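Local coordinates for protein Two-component system response regulator (PDB 2QR3) that probably receives a phosphoryl signal through its N-terminal receiver domain, the part modelled here, and regulates transcription as a DNA- and ATP-binding response regulator, at residues N47-L52 with N122-A127; E66-L71 with I92-R97. One frame throughout, in Å; residues are numbered along the deposited sequence. Where two conformers were deposited one is given.

Contact 1 (N47-L52 with N122-A127); sequences NPEVVL and NAASQA
Glu49 and Val50, in the central strand 48-54, meet the last turn of helix 113-124 through Ala123 and Ala124. The backbones come nearest at Glu49 and Ala124, whose CA atoms are 5.4 Å apart. Glu49 lies where the chain turns a corner, and its side chain runs alongside this helix end, CB to CB of Ala124 at 4.3 Å. Its carboxylate belongs elsewhere: OE2 takes a hydrogen bond from the backbone N of Gly4, which ties the beginning of the chain to this corner. Val50 follows with both methyls engaged. Its CG2, anti to the backbone N, meets CB of Ala123 at 3.9 Å, while CG1, held between the backbone N and the carbonyl carbon (chi1 61°), lies 4.1 Å from CB of Ala124. The branched valine thus spreads over two successive alanines, whose single methyls let the helix end come close to the strand. Val84 of the neighbouring strand touches both Val50 and Ala123 and extends this apolar patch onto the next strand. Such packing of the C-terminal helix on the central parallel sheet belongs to the CheY-like receiver domain, a doubly wound alpha/beta fold.

Contact 2 (E66-L71 with I92-R97); sequences EGLFWL and IDLAVR
Two torsion choices bring Leu68 and Arg97 together: Leu68 has CG anti to its carbonyl carbon (chi1 -65°), and Arg97 has CG anti to its backbone N (chi1 179°) and then stays extended as far as NE. The leucine reaches out from helix 67-77, the arginine comes from helix 92-100, and the two side chains cross at about a right angle. CD1 of Leu68 sits over one face of the guanidinium, 3.7 Å above its plane and offset toward the rim. The methyl is 3.7 Å from NE of Arg97, and the approach takes in the aliphatic part of the chain as well, with CD of Arg97 4.0 Å from CD1 of Leu68. This leaves the N-H at NE to a different partner: Arg97 NE forms a salt bridge with Glu101 OE2, just past the end of that helix, and Glu101 also touches Leu68. That outside partner probably steadies the guanidinium where the methyl lies against it.

The other branch of Leu68 faces the backbone of the second helix, CD2 lying 3.7 Å from the carbonyl O of Leu94. Leu94 adds its own side chain at the border, its CD2 4.4 Å from CD1 of Leu68. The helices keep some distance here, with 7.8 Å between the CA atoms of Leu68 and Leu94, and the one leucine bridges much of that gap. Leu68 also rests on Met55, in the loop that directly follows Asp54, the predicted phosphorylation site. Glu66, at the N-cap position of the first helix, is hydrogen-bonded through OE1 to Asn56 ND2 of the same loop. Neighbouring helices packed side by side on one face of a parallel sheet, their N-terminal turns following its strands, are a feature of the CheY-like receiver fold.

Contact 1 is partly buried and joins a strand to a helix; contact 2 lies at the surface and joins two helices, with none of its touching residues buried. They share no element, although strand 48-54 of contact 1 leads along the chain toward helix 67-77 of contact 2. Their centres are 18 Å apart and their nearest atoms about 8 Å, without touching. Each buries the same area, 159 Å², but the chemistry follows the location: a valine of the sheet and the aliphatic start of a glutamate meet two alanines of a helix in contact 1, whereas in contact 2 a leucine packs on a charged arginine. In both, the charged group involved has its main polar partner outside the paired segments.

Contact 1 (N47-L52 with N122-A127)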
loop_
_atom_site.group_PDB
_atom_site.type_symbol
_atom_site.label_atom_id
_atom_site.label_comp_id
_atom_site.label_asym_id
_atom_site.label_seq_id
_atom_site.Cartn_x
_atom_site.Cartn_y
_atom_site.Cartn_z
ATOM N N ASN A 47 1.220 14.031 2.261
ATOM C CA ASN A 47 0.114 14.070 1.292
ATOM C C ASN A 47 0.169 12.918 0.285
ATOM O O ASN A 47 0.233 13.123 -0.937
ATOM C CB ASN A 47 0.041 15.430 0.587
ATOM C CG ASN A 47 0.040 16.589 1.560
ATOM O OD1 ASN A 47 0.998 17.354 1.616
ATOM N ND2 ASN A 47 -1.030 16.720 2.335
ATOM N N PRO A 48 0.149 11.668 0.804
ATOM C CA PRO A 48 0.253 10.518 -0.098
ATOM C C PRO A 48 -0.935 10.398 -1.030
ATOM O O PRO A 48 -2.050 10.763 -0.652
ATOM C CB PRO A 48 0.283 9.328 0.862
ATOM C CG PRO A 48 -0.406 9.799 2.081
ATOM C CD PRO A 48 0.043 11.245 2.208
ATOM N N GLU A 49 -0.687 9.900 -2.236
ATOM C CA GLU A 49 -1.746 9.608 -3.199
ATOM C C GLU A 49 -2.276 8.174 -3.124
ATOM O O GLU A 49 -3.378 7.907 -3.558
ATOM C CB GLU A 49 -1.269 9.934 -4.608
ATOM C CG GLU A 49 -1.517 11.444 -4.864
ATOM C CD GLU A 49 -1.078 11.923 -6.202
ATOM O OE1 GLU A 49 -1.444 11.288 -7.211
ATOM O OE2 GLU A 49 -0.398 12.971 -6.240
ATOM N N VAL A 50 -1.479 7.276 -2.560
ATOM C CA VAL A 50 -1.898 5.881 -2.408
ATOM C C VAL A 50 -0.930 5.248 -1.375
ATOM O O VAL A 50 0.200 5.746 -1.207
ATOM C CB VAL A 50 -1.896 5.147 -3.791
ATOM C CG1 VAL A 50 -0.526 5.133 -4.397
ATOM C CG2 VAL A 50 -2.462 3.706 -3.675
ATOM N N VAL A 51 -1.390 4.196 -0.679
ATOM C CA VAL A 51 -0.550 3.434 0.239
ATOM C C VAL A 51 -0.600 2.004 -0.266
ATOM O O VAL A 51 -1.698 1.480 -0.542
ATOM C CB VAL A 51 -1.098 3.458 1.693
ATOM C CG1 VAL A 51 -0.201 2.605 2.640
ATOM C CG2 VAL A 51 -1.137 4.898 2.237
ATOM N N LEU A 52 0.560 1.364 -0.395
ATOM C CA LEU A 52 0.619 -0.089 -0.663
ATOM C C LEU A 52 0.918 -0.759 0.676
ATOM O O LEU A 52 1.995 -0.525 1.269
ATOM C CB LEU A 52 1.734 -0.425 -1.685
ATOM C CG LEU A 52 1.894 -1.929 -2.034
ATOM C CD1 LEU A 52 0.566 -2.492 -2.617
ATOM C CD2 LEU A 52 3.048 -2.090 -3.047
ATOM N N ASN A 122 -3.624 3.271 -11.225
ATOM C CA ASN A 122 -5.086 3.340 -11.245
ATOM C C ASN A 122 -5.657 3.731 -9.879
ATOM O O ASN A 122 -6.569 4.535 -9.788
ATOM C CB ASN A 122 -5.693 2.031 -11.777
ATOM C CG ASN A 122 -5.398 1.802 -13.270
ATOM O OD1 ASN A 122 -4.870 2.679 -13.958
ATOM N ND2 ASN A 122 -5.732 0.612 -13.766
ATOM N N ALA A 123 -5.105 3.165 -8.798
ATOM C CA ALA A 123 -5.624 3.473 -7.459
ATOM C C ALA A 123 -5.430 4.935 -7.111
ATOM O O ALA A 123 -6.276 5.532 -6.437
ATOM C CB ALA A 123 -4.971 2.584 -6.385
ATOM N N ALA A 124 -4.314 5.488 -7.581
ATOM C CA ALA A 124 -3.911 6.871 -7.345
ATOM C C ALA A 124 -4.582 7.827 -8.348
ATOM O O ALA A 124 -4.480 9.059 -8.195
ATOM C CB ALA A 124 -2.430 6.988 -7.466
ATOM N N SER A 125 -5.238 7.261 -9.361
ATOM C CA SER A 125 -5.884 8.020 -10.440
ATOM C C SER A 125 -7.386 7.756 -10.510
ATOM O O SER A 125 -7.961 7.601 -11.611
ATOM C CB SER A 125 -5.258 7.663 -11.796
ATOM O OG SER A 125 -3.856 7.916 -11.775
ATOM N N GLN A 126 -8.042 7.698 -9.360
ATOM C CA GLN A 126 -9.498 7.625 -9.399
ATOM C C GLN A 126 -10.101 9.023 -9.338
ATOM O O GLN A 126 -9.484 9.930 -8.791
ATOM C CB GLN A 126 -10.041 6.693 -8.325
ATOM C CG GLN A 126 -9.710 5.239 -8.627
ATOM C CD GLN A 126 -10.088 4.811 -10.058
ATOM O OE1 GLN A 126 -9.233 4.724 -10.940
ATOM N NE2 GLN A 126 -11.371 4.531 -10.280
ATOM N N ALA A 127 -11.279 9.189 -9.940
ATOM C CA ALA A 127 -11.979 10.471 -9.940
ATOM C C ALA A 127 -12.172 11.018 -8.518
ATOM O O ALA A 127 -11.745 12.143 -8.208
ATOM C CB ALA A 127 -13.333 10.333 -10.649
#

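Contact 2 (E66-L71 with I92-R97)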
loop_
_atom_site.group_PDB
_atom_site.type_symbol
_atom_site.label_atom_id
_atom_site.label_comp_id
_atom_site.label_asym_id
_atom_site.label_seq_id
_atom_site.Cartn_x
_atom_site.Cartn_y
_atom_site.Cartn_z
ATOM N N GLU A 66 -3.290 -7.412 11.810
ATOM C CA GLU A 66 -2.399 -7.326 10.673
ATOM C C GLU A 66 -2.890 -6.304 9.652
ATOM O O GLU A 66 -3.284 -5.198 10.011
ATOM C CB GLU A 66 -2.175 -8.720 10.066
ATOM C CG GLU A 66 -1.312 -9.636 10.944
ATOM C CD GLU A 66 -1.249 -11.070 10.458
ATOM O OE1 GLU A 66 -1.360 -11.310 9.228
ATOM O OE2 GLU A 66 -1.067 -11.969 11.315
ATOM N N GLY A 67 -2.843 -6.676 8.380
ATOM C CA GLY A 67 -3.222 -5.766 7.303
ATOM C C GLY A 67 -4.607 -5.181 7.430
ATOM O O GLY A 67 -4.795 -3.982 7.185
ATOM N N LEU A 68 -5.589 -6.011 7.798
ATOM C CA LEU A 68 -6.972 -5.512 7.863
ATOM C C LEU A 68 -7.137 -4.459 8.955
ATOM O O LEU A 68 -7.801 -3.444 8.778
ATOM C CB LEU A 68 -7.960 -6.662 8.034
ATOM C CG LEU A 68 -7.976 -7.606 6.828
ATOM C CD1 LEU A 68 -8.775 -8.852 7.169
ATOM C CD2 LEU A 68 -8.569 -6.854 5.613
ATOM N N PHE A 69 -6.498 -4.709 10.093
ATOM C CA PHE A 69 -6.462 -3.719 11.167
ATOM C C PHE A 69 -5.899 -2.377 10.699
ATOM O O PHE A 69 -6.501 -1.312 10.915
ATOM C CB PHE A 69 -5.631 -4.260 12.332
ATOM C CG PHE A 69 -5.360 -3.231 13.377
ATOM C CD1 PHE A 69 -6.287 -2.988 14.387
ATOM C CD2 PHE A 69 -4.206 -2.471 13.323
ATOM C CE1 PHE A 69 -6.047 -2.011 15.352
ATOM C CE2 PHE A 69 -3.961 -1.483 14.268
ATOM C CZ PHE A 69 -4.889 -1.258 15.286
ATOM N N TRP A 70 -4.745 -2.421 10.032
ATOM C CA TRP A 70 -4.100 -1.190 9.546
ATOM C C TRP A 70 -4.885 -0.502 8.440
ATOM O O TRP A 70 -4.934 0.724 8.355
ATOM C CB TRP A 70 -2.643 -1.486 9.136
ATOM C CG TRP A 70 -1.820 -1.792 10.339
ATOM C CD1 TRP A 70 -1.308 -3.019 10.718
ATOM C CD2 TRP A 70 -1.466 -0.874 11.376
ATOM N NE1 TRP A 70 -0.619 -2.894 11.912
ATOM C CE2 TRP A 70 -0.711 -1.591 12.337
ATOM C CE3 TRP A 70 -1.685 0.491 11.570
ATOM C CZ2 TRP A 70 -0.192 -0.982 13.485
ATOM C CZ3 TRP A 70 -1.173 1.093 12.708
ATOM C CH2 TRP A 70 -0.444 0.357 13.657
ATOM N N LEU A 71 -5.529 -1.292 7.585
ATOM C CA LEU A 71 -6.401 -0.703 6.562
ATOM C C LEU A 71 -7.461 0.129 7.254
ATOM O O LEU A 71 -7.771 1.262 6.857
ATOM C CB LEU A 71 -7.076 -1.829 5.734
ATOM C CG LEU A 71 -8.331 -1.488 4.925
ATOM C CD1 LEU A 71 -7.994 -0.569 3.731
ATOM C CD2 LEU A 71 -8.915 -2.828 4.425
ATOM N N ILE A 92 -5.169 -14.663 0.088
ATOM C CA ILE A 92 -6.116 -14.008 -0.841
ATOM C C ILE A 92 -7.553 -13.883 -0.303
ATOM O O ILE A 92 -8.271 -12.925 -0.647
ATOM C CB ILE A 92 -6.114 -14.595 -2.295
ATOM C CG1 ILE A 92 -6.316 -16.126 -2.284
ATOM C CG2 ILE A 92 -4.881 -14.052 -3.101
ATOM C CD1 ILE A 92 -6.445 -16.762 -3.686
ATOM N N ASP A 93 -7.961 -14.813 0.563
ATOM C CA ASP A 93 -9.253 -14.691 1.231
ATOM C C ASP A 93 -9.323 -13.407 2.067
ATOM O O ASP A 93 -10.340 -12.724 2.093
ATOM C CB ASP A 93 -9.607 -15.932 2.070
ATOM C CG ASP A 93 -8.628 -16.188 3.243
ATOM O OD1 ASP A 93 -7.431 -15.880 3.120
ATOM O OD2 ASP A 93 -9.068 -16.734 4.295
ATOM N N LEU A 94 -8.242 -13.092 2.765
ATOM C CA LEU A 94 -8.186 -11.862 3.564
ATOM C C LEU A 94 -8.103 -10.598 2.688
ATOM O O LEU A 94 -8.671 -9.574 3.048
ATOM C CB LEU A 94 -6.984 -11.920 4.530
ATOM C CG LEU A 94 -7.063 -13.084 5.531
ATOM C CD1 LEU A 94 -5.849 -12.967 6.487
ATOM C CD2 LEU A 94 -8.367 -13.103 6.316
ATOM N N ALA A 95 -7.456 -10.691 1.525
ATOM C CA ALA A 95 -7.440 -9.564 0.575
ATOM C C ALA A 95 -8.858 -9.283 0.041
ATOM O O ALA A 95 -9.278 -8.139 0.007
ATOM C CB ALA A 95 -6.495 -9.820 -0.569
ATOM N N VAL A 96 -9.601 -10.331 -0.307
ATOM C CA VAL A 96 -10.982 -10.185 -0.734
ATOM C C VAL A 96 -11.798 -9.555 0.404
ATOM O O VAL A 96 -12.585 -8.652 0.167
ATOM C CB VAL A 96 -11.549 -11.555 -1.227
ATOM C CG1 VAL A 96 -13.057 -11.465 -1.462
ATOM C CG2 VAL A 96 -10.819 -11.946 -2.514
ATOM N N ARG A 97 -11.600 -9.996 1.643
ATOM C CA ARG A 97 -12.297 -9.360 2.773
ATOM C C ARG A 97 -11.901 -7.889 2.878
ATOM O O ARG A 97 -12.749 -7.034 3.162
ATOM C CB ARG A 97 -11.998 -10.103 4.075
ATOM C CG ARG A 97 -12.657 -9.512 5.298
ATOM C CD ARG A 97 -12.385 -10.436 6.471
ATOM N NE ARG A 97 -12.358 -9.670 7.707
ATOM C CZ ARG A 97 -11.997 -10.169 8.887
ATOM N NH1 ARG A 97 -11.650 -11.451 8.994
ATOM N NH2 ARG A 97 -11.994 -9.377 9.958
#